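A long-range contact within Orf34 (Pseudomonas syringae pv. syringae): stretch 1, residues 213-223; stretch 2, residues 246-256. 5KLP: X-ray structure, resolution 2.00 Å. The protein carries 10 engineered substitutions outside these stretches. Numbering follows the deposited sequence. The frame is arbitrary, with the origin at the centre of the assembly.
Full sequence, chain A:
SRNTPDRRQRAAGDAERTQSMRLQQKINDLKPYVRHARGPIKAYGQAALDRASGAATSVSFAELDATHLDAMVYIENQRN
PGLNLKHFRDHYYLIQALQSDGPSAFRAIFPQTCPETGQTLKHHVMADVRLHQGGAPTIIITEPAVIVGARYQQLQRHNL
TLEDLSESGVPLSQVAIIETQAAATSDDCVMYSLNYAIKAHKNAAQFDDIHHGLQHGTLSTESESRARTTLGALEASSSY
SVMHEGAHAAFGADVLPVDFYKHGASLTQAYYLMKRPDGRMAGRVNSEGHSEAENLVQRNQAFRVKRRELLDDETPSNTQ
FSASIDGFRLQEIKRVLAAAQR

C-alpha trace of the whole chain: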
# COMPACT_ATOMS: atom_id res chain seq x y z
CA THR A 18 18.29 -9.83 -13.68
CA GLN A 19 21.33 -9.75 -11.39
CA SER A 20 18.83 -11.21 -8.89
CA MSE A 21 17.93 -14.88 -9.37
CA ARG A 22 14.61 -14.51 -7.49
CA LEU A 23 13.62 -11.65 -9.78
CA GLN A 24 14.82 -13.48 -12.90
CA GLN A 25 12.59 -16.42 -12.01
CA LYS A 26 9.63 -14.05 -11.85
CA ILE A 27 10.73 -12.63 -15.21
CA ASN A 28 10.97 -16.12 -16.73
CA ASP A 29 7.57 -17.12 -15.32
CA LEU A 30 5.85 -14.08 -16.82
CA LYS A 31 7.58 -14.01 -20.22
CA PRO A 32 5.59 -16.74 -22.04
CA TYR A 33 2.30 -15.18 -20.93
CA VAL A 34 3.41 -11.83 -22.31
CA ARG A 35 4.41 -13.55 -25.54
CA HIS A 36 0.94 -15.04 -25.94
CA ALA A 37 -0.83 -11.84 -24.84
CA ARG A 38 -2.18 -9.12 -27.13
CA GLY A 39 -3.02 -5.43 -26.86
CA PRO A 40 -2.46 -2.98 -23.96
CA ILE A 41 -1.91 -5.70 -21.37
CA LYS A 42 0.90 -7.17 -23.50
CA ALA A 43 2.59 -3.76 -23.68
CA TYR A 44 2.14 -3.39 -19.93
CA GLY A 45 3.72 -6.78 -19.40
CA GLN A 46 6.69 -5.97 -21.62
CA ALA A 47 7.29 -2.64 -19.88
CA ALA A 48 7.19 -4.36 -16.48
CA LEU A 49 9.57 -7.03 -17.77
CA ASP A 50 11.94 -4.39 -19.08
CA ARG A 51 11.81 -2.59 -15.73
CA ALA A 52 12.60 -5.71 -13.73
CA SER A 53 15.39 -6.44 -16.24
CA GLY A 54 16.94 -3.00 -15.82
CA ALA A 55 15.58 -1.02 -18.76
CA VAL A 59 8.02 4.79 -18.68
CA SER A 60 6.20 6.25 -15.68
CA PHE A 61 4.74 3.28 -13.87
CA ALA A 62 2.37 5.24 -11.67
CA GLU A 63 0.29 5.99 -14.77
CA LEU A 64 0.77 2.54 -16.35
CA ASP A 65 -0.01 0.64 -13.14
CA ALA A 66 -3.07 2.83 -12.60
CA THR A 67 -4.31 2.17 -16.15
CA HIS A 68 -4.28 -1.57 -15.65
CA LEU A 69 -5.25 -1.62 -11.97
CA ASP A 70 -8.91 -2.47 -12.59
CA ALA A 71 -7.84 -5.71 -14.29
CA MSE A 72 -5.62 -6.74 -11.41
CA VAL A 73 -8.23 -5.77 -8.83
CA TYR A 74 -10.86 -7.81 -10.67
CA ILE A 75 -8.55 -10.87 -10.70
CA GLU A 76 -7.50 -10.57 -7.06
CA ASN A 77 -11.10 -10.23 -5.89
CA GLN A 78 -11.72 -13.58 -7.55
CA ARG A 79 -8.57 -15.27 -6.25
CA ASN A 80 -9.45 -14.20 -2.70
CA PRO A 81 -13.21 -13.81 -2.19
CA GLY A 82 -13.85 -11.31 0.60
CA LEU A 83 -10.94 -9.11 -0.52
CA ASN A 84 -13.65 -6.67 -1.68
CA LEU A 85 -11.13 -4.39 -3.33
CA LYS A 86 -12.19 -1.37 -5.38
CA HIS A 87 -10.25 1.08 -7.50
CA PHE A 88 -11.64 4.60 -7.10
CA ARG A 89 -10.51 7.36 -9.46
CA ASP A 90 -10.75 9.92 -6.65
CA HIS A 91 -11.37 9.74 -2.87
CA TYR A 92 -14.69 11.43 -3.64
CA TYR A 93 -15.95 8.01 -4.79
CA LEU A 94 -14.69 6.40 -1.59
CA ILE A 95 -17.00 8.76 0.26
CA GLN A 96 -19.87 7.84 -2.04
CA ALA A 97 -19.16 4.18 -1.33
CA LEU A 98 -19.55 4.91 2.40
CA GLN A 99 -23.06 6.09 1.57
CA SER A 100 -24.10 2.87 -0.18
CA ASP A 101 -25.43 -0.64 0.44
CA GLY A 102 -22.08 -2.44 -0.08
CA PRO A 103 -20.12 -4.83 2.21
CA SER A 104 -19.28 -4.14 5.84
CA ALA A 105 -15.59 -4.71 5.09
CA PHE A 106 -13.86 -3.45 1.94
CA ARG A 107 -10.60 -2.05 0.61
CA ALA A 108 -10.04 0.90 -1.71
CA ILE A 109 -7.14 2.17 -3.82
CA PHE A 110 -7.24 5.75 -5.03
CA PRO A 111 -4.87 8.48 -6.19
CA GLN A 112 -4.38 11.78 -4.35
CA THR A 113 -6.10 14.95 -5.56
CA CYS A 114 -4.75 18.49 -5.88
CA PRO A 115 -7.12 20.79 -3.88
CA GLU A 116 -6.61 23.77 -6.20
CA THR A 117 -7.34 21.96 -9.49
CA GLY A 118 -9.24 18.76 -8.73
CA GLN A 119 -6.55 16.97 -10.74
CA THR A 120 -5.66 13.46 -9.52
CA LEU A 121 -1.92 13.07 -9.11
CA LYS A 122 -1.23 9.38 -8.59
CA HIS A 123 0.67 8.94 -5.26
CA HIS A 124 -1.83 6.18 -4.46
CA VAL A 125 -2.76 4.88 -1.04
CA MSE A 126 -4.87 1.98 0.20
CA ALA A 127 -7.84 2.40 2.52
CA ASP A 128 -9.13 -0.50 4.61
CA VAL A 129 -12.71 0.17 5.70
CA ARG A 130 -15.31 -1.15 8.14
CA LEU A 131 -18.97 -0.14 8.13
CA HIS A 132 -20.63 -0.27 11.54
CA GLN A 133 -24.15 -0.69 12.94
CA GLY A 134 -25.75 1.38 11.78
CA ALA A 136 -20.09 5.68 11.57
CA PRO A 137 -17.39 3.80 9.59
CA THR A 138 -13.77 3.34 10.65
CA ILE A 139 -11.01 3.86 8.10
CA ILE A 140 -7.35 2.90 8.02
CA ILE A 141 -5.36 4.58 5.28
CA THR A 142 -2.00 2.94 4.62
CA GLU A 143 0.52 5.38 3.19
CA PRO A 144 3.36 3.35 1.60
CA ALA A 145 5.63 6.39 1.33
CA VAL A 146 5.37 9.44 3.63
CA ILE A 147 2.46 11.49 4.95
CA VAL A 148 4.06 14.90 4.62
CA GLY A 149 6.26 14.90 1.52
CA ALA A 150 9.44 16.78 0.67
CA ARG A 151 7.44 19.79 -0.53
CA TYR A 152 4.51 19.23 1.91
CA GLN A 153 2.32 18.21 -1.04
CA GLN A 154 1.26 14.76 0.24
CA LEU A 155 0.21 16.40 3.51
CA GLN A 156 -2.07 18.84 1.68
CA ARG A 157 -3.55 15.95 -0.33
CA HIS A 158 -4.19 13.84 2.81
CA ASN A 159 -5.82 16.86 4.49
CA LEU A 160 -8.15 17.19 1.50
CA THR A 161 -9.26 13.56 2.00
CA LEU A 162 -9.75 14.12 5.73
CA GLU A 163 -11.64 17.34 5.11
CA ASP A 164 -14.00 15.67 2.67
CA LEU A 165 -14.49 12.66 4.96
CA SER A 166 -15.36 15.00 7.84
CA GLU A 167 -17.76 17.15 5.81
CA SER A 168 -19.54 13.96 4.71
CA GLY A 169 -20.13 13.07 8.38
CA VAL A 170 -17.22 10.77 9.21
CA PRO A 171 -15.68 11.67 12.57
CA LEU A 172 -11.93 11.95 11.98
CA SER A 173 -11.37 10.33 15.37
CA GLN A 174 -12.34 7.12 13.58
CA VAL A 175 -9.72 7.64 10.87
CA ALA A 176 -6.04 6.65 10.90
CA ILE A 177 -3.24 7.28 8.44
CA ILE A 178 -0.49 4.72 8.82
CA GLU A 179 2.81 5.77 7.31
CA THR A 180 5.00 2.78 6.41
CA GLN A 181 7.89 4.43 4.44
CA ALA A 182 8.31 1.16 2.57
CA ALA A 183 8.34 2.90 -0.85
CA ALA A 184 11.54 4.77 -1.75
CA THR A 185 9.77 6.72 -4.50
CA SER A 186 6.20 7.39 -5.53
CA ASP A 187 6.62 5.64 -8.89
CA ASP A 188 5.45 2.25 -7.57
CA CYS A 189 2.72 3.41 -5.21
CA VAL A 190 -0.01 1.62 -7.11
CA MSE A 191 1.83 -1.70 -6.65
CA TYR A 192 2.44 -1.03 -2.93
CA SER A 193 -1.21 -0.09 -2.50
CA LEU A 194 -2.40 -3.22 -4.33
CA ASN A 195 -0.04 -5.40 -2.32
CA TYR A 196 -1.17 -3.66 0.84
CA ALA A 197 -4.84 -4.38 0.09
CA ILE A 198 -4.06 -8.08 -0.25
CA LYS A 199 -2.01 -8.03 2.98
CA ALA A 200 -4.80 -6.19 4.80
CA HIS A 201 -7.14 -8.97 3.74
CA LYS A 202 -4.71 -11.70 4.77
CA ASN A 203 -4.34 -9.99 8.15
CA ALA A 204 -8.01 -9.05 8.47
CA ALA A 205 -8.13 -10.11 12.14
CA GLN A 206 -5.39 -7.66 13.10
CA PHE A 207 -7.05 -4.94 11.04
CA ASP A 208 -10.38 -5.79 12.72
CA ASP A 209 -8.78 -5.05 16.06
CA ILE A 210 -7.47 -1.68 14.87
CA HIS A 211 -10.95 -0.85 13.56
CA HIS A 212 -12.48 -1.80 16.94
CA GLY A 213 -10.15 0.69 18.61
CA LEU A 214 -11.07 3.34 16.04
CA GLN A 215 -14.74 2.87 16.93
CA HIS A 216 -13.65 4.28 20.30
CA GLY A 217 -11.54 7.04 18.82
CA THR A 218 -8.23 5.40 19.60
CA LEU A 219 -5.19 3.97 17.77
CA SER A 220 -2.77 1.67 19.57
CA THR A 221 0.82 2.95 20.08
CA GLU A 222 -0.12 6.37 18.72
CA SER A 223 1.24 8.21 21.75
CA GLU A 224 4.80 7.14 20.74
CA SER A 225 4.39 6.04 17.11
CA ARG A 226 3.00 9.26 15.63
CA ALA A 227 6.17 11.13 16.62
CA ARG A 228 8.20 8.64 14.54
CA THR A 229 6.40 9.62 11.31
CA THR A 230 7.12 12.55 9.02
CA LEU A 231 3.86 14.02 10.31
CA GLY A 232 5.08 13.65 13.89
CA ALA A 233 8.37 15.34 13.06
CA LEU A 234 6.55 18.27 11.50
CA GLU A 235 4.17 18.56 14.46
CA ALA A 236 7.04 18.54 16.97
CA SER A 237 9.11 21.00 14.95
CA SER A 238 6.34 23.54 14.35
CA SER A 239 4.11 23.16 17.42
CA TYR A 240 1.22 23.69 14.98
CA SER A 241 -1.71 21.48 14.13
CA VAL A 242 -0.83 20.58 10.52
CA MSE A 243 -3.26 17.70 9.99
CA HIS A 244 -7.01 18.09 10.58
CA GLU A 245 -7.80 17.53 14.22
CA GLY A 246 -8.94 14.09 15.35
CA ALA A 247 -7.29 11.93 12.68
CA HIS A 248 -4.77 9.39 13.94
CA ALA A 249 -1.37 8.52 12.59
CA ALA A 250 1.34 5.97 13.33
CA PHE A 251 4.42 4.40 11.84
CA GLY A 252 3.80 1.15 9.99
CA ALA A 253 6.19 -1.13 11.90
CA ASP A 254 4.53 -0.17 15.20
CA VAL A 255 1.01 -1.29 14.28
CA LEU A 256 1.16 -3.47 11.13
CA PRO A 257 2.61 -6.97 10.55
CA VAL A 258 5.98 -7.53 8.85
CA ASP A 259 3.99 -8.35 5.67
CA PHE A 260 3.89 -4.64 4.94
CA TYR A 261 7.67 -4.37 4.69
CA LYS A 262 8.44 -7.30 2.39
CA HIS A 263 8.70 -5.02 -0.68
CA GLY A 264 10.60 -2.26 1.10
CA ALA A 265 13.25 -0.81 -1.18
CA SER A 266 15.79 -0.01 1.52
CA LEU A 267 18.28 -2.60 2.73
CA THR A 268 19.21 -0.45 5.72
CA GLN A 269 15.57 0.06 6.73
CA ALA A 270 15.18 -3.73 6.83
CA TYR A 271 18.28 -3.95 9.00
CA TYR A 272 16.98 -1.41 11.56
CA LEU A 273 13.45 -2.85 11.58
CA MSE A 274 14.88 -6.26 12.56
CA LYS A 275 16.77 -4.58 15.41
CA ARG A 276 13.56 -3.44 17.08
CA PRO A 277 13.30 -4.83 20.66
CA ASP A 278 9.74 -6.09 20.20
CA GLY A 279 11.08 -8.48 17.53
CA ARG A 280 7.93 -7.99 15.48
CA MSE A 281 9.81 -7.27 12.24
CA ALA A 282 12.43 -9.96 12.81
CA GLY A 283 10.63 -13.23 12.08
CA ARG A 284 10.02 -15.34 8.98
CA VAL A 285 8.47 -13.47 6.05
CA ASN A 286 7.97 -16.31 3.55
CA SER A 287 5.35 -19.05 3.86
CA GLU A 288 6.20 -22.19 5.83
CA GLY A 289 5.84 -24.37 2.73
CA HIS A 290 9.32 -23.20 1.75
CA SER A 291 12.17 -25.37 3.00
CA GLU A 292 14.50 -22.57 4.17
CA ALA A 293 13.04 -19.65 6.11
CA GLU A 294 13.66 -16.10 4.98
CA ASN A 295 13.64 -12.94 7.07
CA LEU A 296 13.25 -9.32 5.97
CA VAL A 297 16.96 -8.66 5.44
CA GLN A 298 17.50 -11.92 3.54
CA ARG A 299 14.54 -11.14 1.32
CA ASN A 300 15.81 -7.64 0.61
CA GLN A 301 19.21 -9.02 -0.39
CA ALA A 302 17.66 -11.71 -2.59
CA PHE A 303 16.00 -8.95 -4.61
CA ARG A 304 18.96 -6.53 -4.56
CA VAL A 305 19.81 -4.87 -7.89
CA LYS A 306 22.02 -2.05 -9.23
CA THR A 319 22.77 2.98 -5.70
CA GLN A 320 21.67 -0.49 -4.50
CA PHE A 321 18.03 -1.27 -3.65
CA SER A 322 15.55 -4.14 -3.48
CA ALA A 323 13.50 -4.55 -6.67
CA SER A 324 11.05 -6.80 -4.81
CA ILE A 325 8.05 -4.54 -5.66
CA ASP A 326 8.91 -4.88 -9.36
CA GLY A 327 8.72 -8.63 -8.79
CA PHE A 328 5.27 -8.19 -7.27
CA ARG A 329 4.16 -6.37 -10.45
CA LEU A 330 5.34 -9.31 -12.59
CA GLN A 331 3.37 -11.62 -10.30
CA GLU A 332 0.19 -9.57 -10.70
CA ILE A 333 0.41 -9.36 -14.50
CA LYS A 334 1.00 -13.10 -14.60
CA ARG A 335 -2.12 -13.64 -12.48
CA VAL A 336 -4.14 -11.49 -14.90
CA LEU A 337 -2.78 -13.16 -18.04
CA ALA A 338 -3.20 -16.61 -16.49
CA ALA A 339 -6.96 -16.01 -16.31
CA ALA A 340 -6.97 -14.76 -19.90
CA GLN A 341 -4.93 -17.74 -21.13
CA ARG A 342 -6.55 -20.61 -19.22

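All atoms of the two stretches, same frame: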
# COMPACT_ATOMS: atom_id res chain seq x y z
N GLY A 213 -10.68 -0.43 17.85
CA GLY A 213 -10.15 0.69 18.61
C GLY A 213 -10.65 2.01 18.05
O GLY A 213 -11.07 2.89 18.80
N LEU A 214 -10.64 2.12 16.72
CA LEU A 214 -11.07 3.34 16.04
C LEU A 214 -12.54 3.65 16.29
O LEU A 214 -12.93 4.81 16.27
CB LEU A 214 -10.78 3.23 14.53
CG LEU A 214 -9.29 3.31 14.15
CD1 LEU A 214 -9.10 3.05 12.66
CD2 LEU A 214 -8.72 4.68 14.50
N GLN A 215 -13.36 2.63 16.52
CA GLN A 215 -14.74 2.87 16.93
C GLN A 215 -14.78 3.65 18.24
O GLN A 215 -15.76 4.32 18.54
CB GLN A 215 -15.51 1.56 17.10
CG GLN A 215 -16.03 0.98 15.79
CD GLN A 215 -16.95 -0.21 16.00
OE1 GLN A 215 -16.50 -1.31 16.33
NE2 GLN A 215 -18.24 0.01 15.82
N HIS A 216 -13.72 3.54 19.04
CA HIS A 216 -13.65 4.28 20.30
C HIS A 216 -12.69 5.44 20.22
O HIS A 216 -12.25 5.94 21.24
CB HIS A 216 -13.26 3.34 21.44
CG HIS A 216 -14.29 2.31 21.76
ND1 HIS A 216 -14.29 1.05 21.18
CD2 HIS A 216 -15.35 2.33 22.60
CE1 HIS A 216 -15.31 0.36 21.64
NE2 HIS A 216 -15.97 1.11 22.51
N GLY A 217 -12.36 5.86 19.01
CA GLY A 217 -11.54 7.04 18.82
C GLY A 217 -10.10 6.86 19.23
O GLY A 217 -9.44 7.83 19.60
N THR A 218 -9.59 5.63 19.17
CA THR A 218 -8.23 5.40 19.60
C THR A 218 -7.44 4.51 18.64
O THR A 218 -7.99 3.63 17.97
CB THR A 218 -8.20 4.79 21.03
OG1 THR A 218 -6.85 4.72 21.50
CG2 THR A 218 -8.82 3.39 21.04
N LEU A 219 -6.14 4.76 18.57
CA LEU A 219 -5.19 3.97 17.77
C LEU A 219 -4.02 3.51 18.64
O LEU A 219 -3.32 4.32 19.26
CB LEU A 219 -4.67 4.78 16.59
CG LEU A 219 -3.59 4.10 15.74
CD1 LEU A 219 -4.14 2.86 15.02
CD2 LEU A 219 -2.94 5.07 14.74
N SER A 220 -3.81 2.20 18.71
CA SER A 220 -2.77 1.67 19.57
C SER A 220 -1.39 2.20 19.16
O SER A 220 -1.12 2.42 17.97
CB SER A 220 -2.79 0.13 19.56
OG SER A 220 -1.68 -0.39 20.27
N THR A 221 -0.57 2.47 20.18
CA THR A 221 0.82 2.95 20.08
C THR A 221 0.94 4.41 19.63
O THR A 221 2.05 4.94 19.57
CB THR A 221 1.69 2.10 19.11
OG1 THR A 221 1.38 2.43 17.75
CG2 THR A 221 1.50 0.59 19.34
N GLU A 222 -0.18 5.06 19.34
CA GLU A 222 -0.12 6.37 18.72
C GLU A 222 0.67 7.38 19.53
O GLU A 222 1.41 8.19 18.97
CB GLU A 222 -1.52 6.93 18.44
CG GLU A 222 -1.46 8.26 17.69
CD GLU A 222 -2.83 8.82 17.36
OE1 GLU A 222 -3.84 8.31 17.91
OE2 GLU A 222 -2.89 9.75 16.53
N SER A 223 0.55 7.29 20.86
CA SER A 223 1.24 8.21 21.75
C SER A 223 2.77 8.25 21.55
O SER A 223 3.39 9.27 21.82
CB SER A 223 0.93 7.85 23.21
OG SER A 223 1.31 6.52 23.50
N GLY A 246 -8.22 15.34 15.16
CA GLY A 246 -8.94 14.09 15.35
C GLY A 246 -8.36 12.87 14.65
O GLY A 246 -8.40 11.77 15.20
N ALA A 247 -7.84 13.05 13.43
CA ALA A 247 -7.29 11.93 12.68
C ALA A 247 -6.06 11.37 13.36
O ALA A 247 -5.26 12.10 13.94
CB ALA A 247 -6.96 12.35 11.24
N HIS A 248 -5.92 10.05 13.34
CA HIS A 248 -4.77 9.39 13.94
C HIS A 248 -3.68 9.10 12.92
O HIS A 248 -3.93 9.03 11.71
CB HIS A 248 -5.19 8.09 14.63
CG HIS A 248 -6.36 8.24 15.55
ND1 HIS A 248 -6.22 8.65 16.85
CD2 HIS A 248 -7.68 8.06 15.34
CE1 HIS A 248 -7.42 8.70 17.42
NE2 HIS A 248 -8.32 8.34 16.52
N ALA A 249 -2.48 8.91 13.43
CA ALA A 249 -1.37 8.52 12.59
C ALA A 249 -0.35 7.70 13.38
O ALA A 249 -0.15 7.93 14.58
CB ALA A 249 -0.71 9.76 11.98
N ALA A 250 0.30 6.77 12.71
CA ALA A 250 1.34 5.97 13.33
C ALA A 250 2.29 5.45 12.27
O ALA A 250 1.99 5.47 11.07
CB ALA A 250 0.75 4.81 14.13
N PHE A 251 3.44 4.99 12.73
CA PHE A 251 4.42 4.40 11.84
C PHE A 251 4.08 2.94 11.63
O PHE A 251 3.69 2.24 12.58
CB PHE A 251 5.83 4.56 12.42
CG PHE A 251 6.89 3.93 11.57
CD1 PHE A 251 7.16 4.43 10.31
CD2 PHE A 251 7.62 2.86 12.04
CE1 PHE A 251 8.14 3.86 9.53
CE2 PHE A 251 8.61 2.28 11.26
CZ PHE A 251 8.86 2.78 10.01
N GLY A 252 4.22 2.49 10.38
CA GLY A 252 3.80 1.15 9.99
C GLY A 252 4.30 0.00 10.85
O GLY A 252 3.51 -0.84 11.27
N ALA A 253 5.60 -0.03 11.14
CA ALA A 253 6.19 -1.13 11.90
C ALA A 253 5.62 -1.25 13.31
O ALA A 253 5.65 -2.33 13.90
CB ALA A 253 7.70 -0.98 11.98
N ASP A 254 5.09 -0.15 13.85
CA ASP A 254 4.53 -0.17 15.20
C ASP A 254 3.17 -0.85 15.29
O ASP A 254 2.84 -1.40 16.34
CB ASP A 254 4.42 1.25 15.76
CG ASP A 254 5.78 1.84 16.13
OD1 ASP A 254 6.67 1.05 16.53
OD2 ASP A 254 5.96 3.06 16.02
N VAL A 255 2.40 -0.82 14.21
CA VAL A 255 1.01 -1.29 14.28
C VAL A 255 0.60 -2.31 13.21
O VAL A 255 -0.49 -2.86 13.28
CB VAL A 255 0.03 -0.10 14.19
CG1 VAL A 255 0.22 0.85 15.37
CG2 VAL A 255 0.21 0.65 12.89
N LEU A 256 1.46 -2.54 12.22
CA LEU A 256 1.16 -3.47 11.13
C LEU A 256 2.13 -4.65 11.18
O LEU A 256 3.23 -4.52 11.70
CB LEU A 256 1.26 -2.76 9.78
CG LEU A 256 0.33 -1.57 9.53
CD1 LEU A 256 0.61 -0.96 8.16
CD2 LEU A 256 -1.13 -2.01 9.64

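A short strand can be fastened to an irregular segment by very few polar bonds, provided one side chain offers two acceptors and apolar groups fill the space around it. The contact between residues 213-223 and 246-256 of Orf34 illustrates the principle. The first stretch leaves a helix at its start, passes through a loop and enters a second helix at Glu-222. After Gly-213, Thr-218 N and His-216 N both bond to Gly-213 O, at 3.1 and 2.7 Å. Between them in sequence, Gly-217 has a positive phi of 71°, which by itself favours glycine. A type II turn from Leu-219 to Glu-222, closed by Glu-222 N to Leu-219 O at 3.2 Å, then leads into the second helix. The second stretch runs as a strand from His-248 to Phe-251 before coiling into a weakly bonded helix. No backbone-to-backbone hydrogen bond joins the two; the closest CA approach in the register is 5.6 Å, between Glu-222 CA and Ala-250 CA.

The polar link is therefore left to Glu-222. Its side chain is extended, with chi1 and chi2 both t, and its carboxylate reaches back along the strand. His-248 ND1 donates to Glu-222 OE1 at 2.6 Å, while Ala-249 N donates to Glu-222 OE2 at 3.2 Å. One carboxylate thus takes bonds from an imidazole and from the adjoining backbone, tying both to the first stretch.

His-248 gives up more surface to the contact than any other residue, 113 Å². Glu-222 OE1 and Gly-217 O lie at the edge of its ring, near the plane, whereas Leu-219 N and Thr-218 C lie over one face. Gly-217 O comes within 3.1 Å of His-248 CE1, but its approach to His-248 NE2, at 3.3 Å, has too poor an angle for a hydrogen bond; that nitrogen is satisfied elsewhere in the structure. Leu-214 CD2 packs 3.6 Å from His-248 CD2, adding an apolar neighbour.

Leu-219 points toward the strand and is buried. Its CD2 lies 3.8 Å from His-248 CB and 3.7 Å from Ala-250 CB, so a branched aliphatic chain meets a small methyl where the backbones run close.

Farther along, Thr-221 OG1 donates to Ser-220 O at 2.5 Å, a bond within its own stretch. Val-255 packs against this pair, its CG1 lying 3.1 Å from Thr-221 OG1 and 3.3 Å from Ser-220 O. Altogether 460 Å² is buried, with the two hydrogen bonds embedded in mainly van der Waals packing.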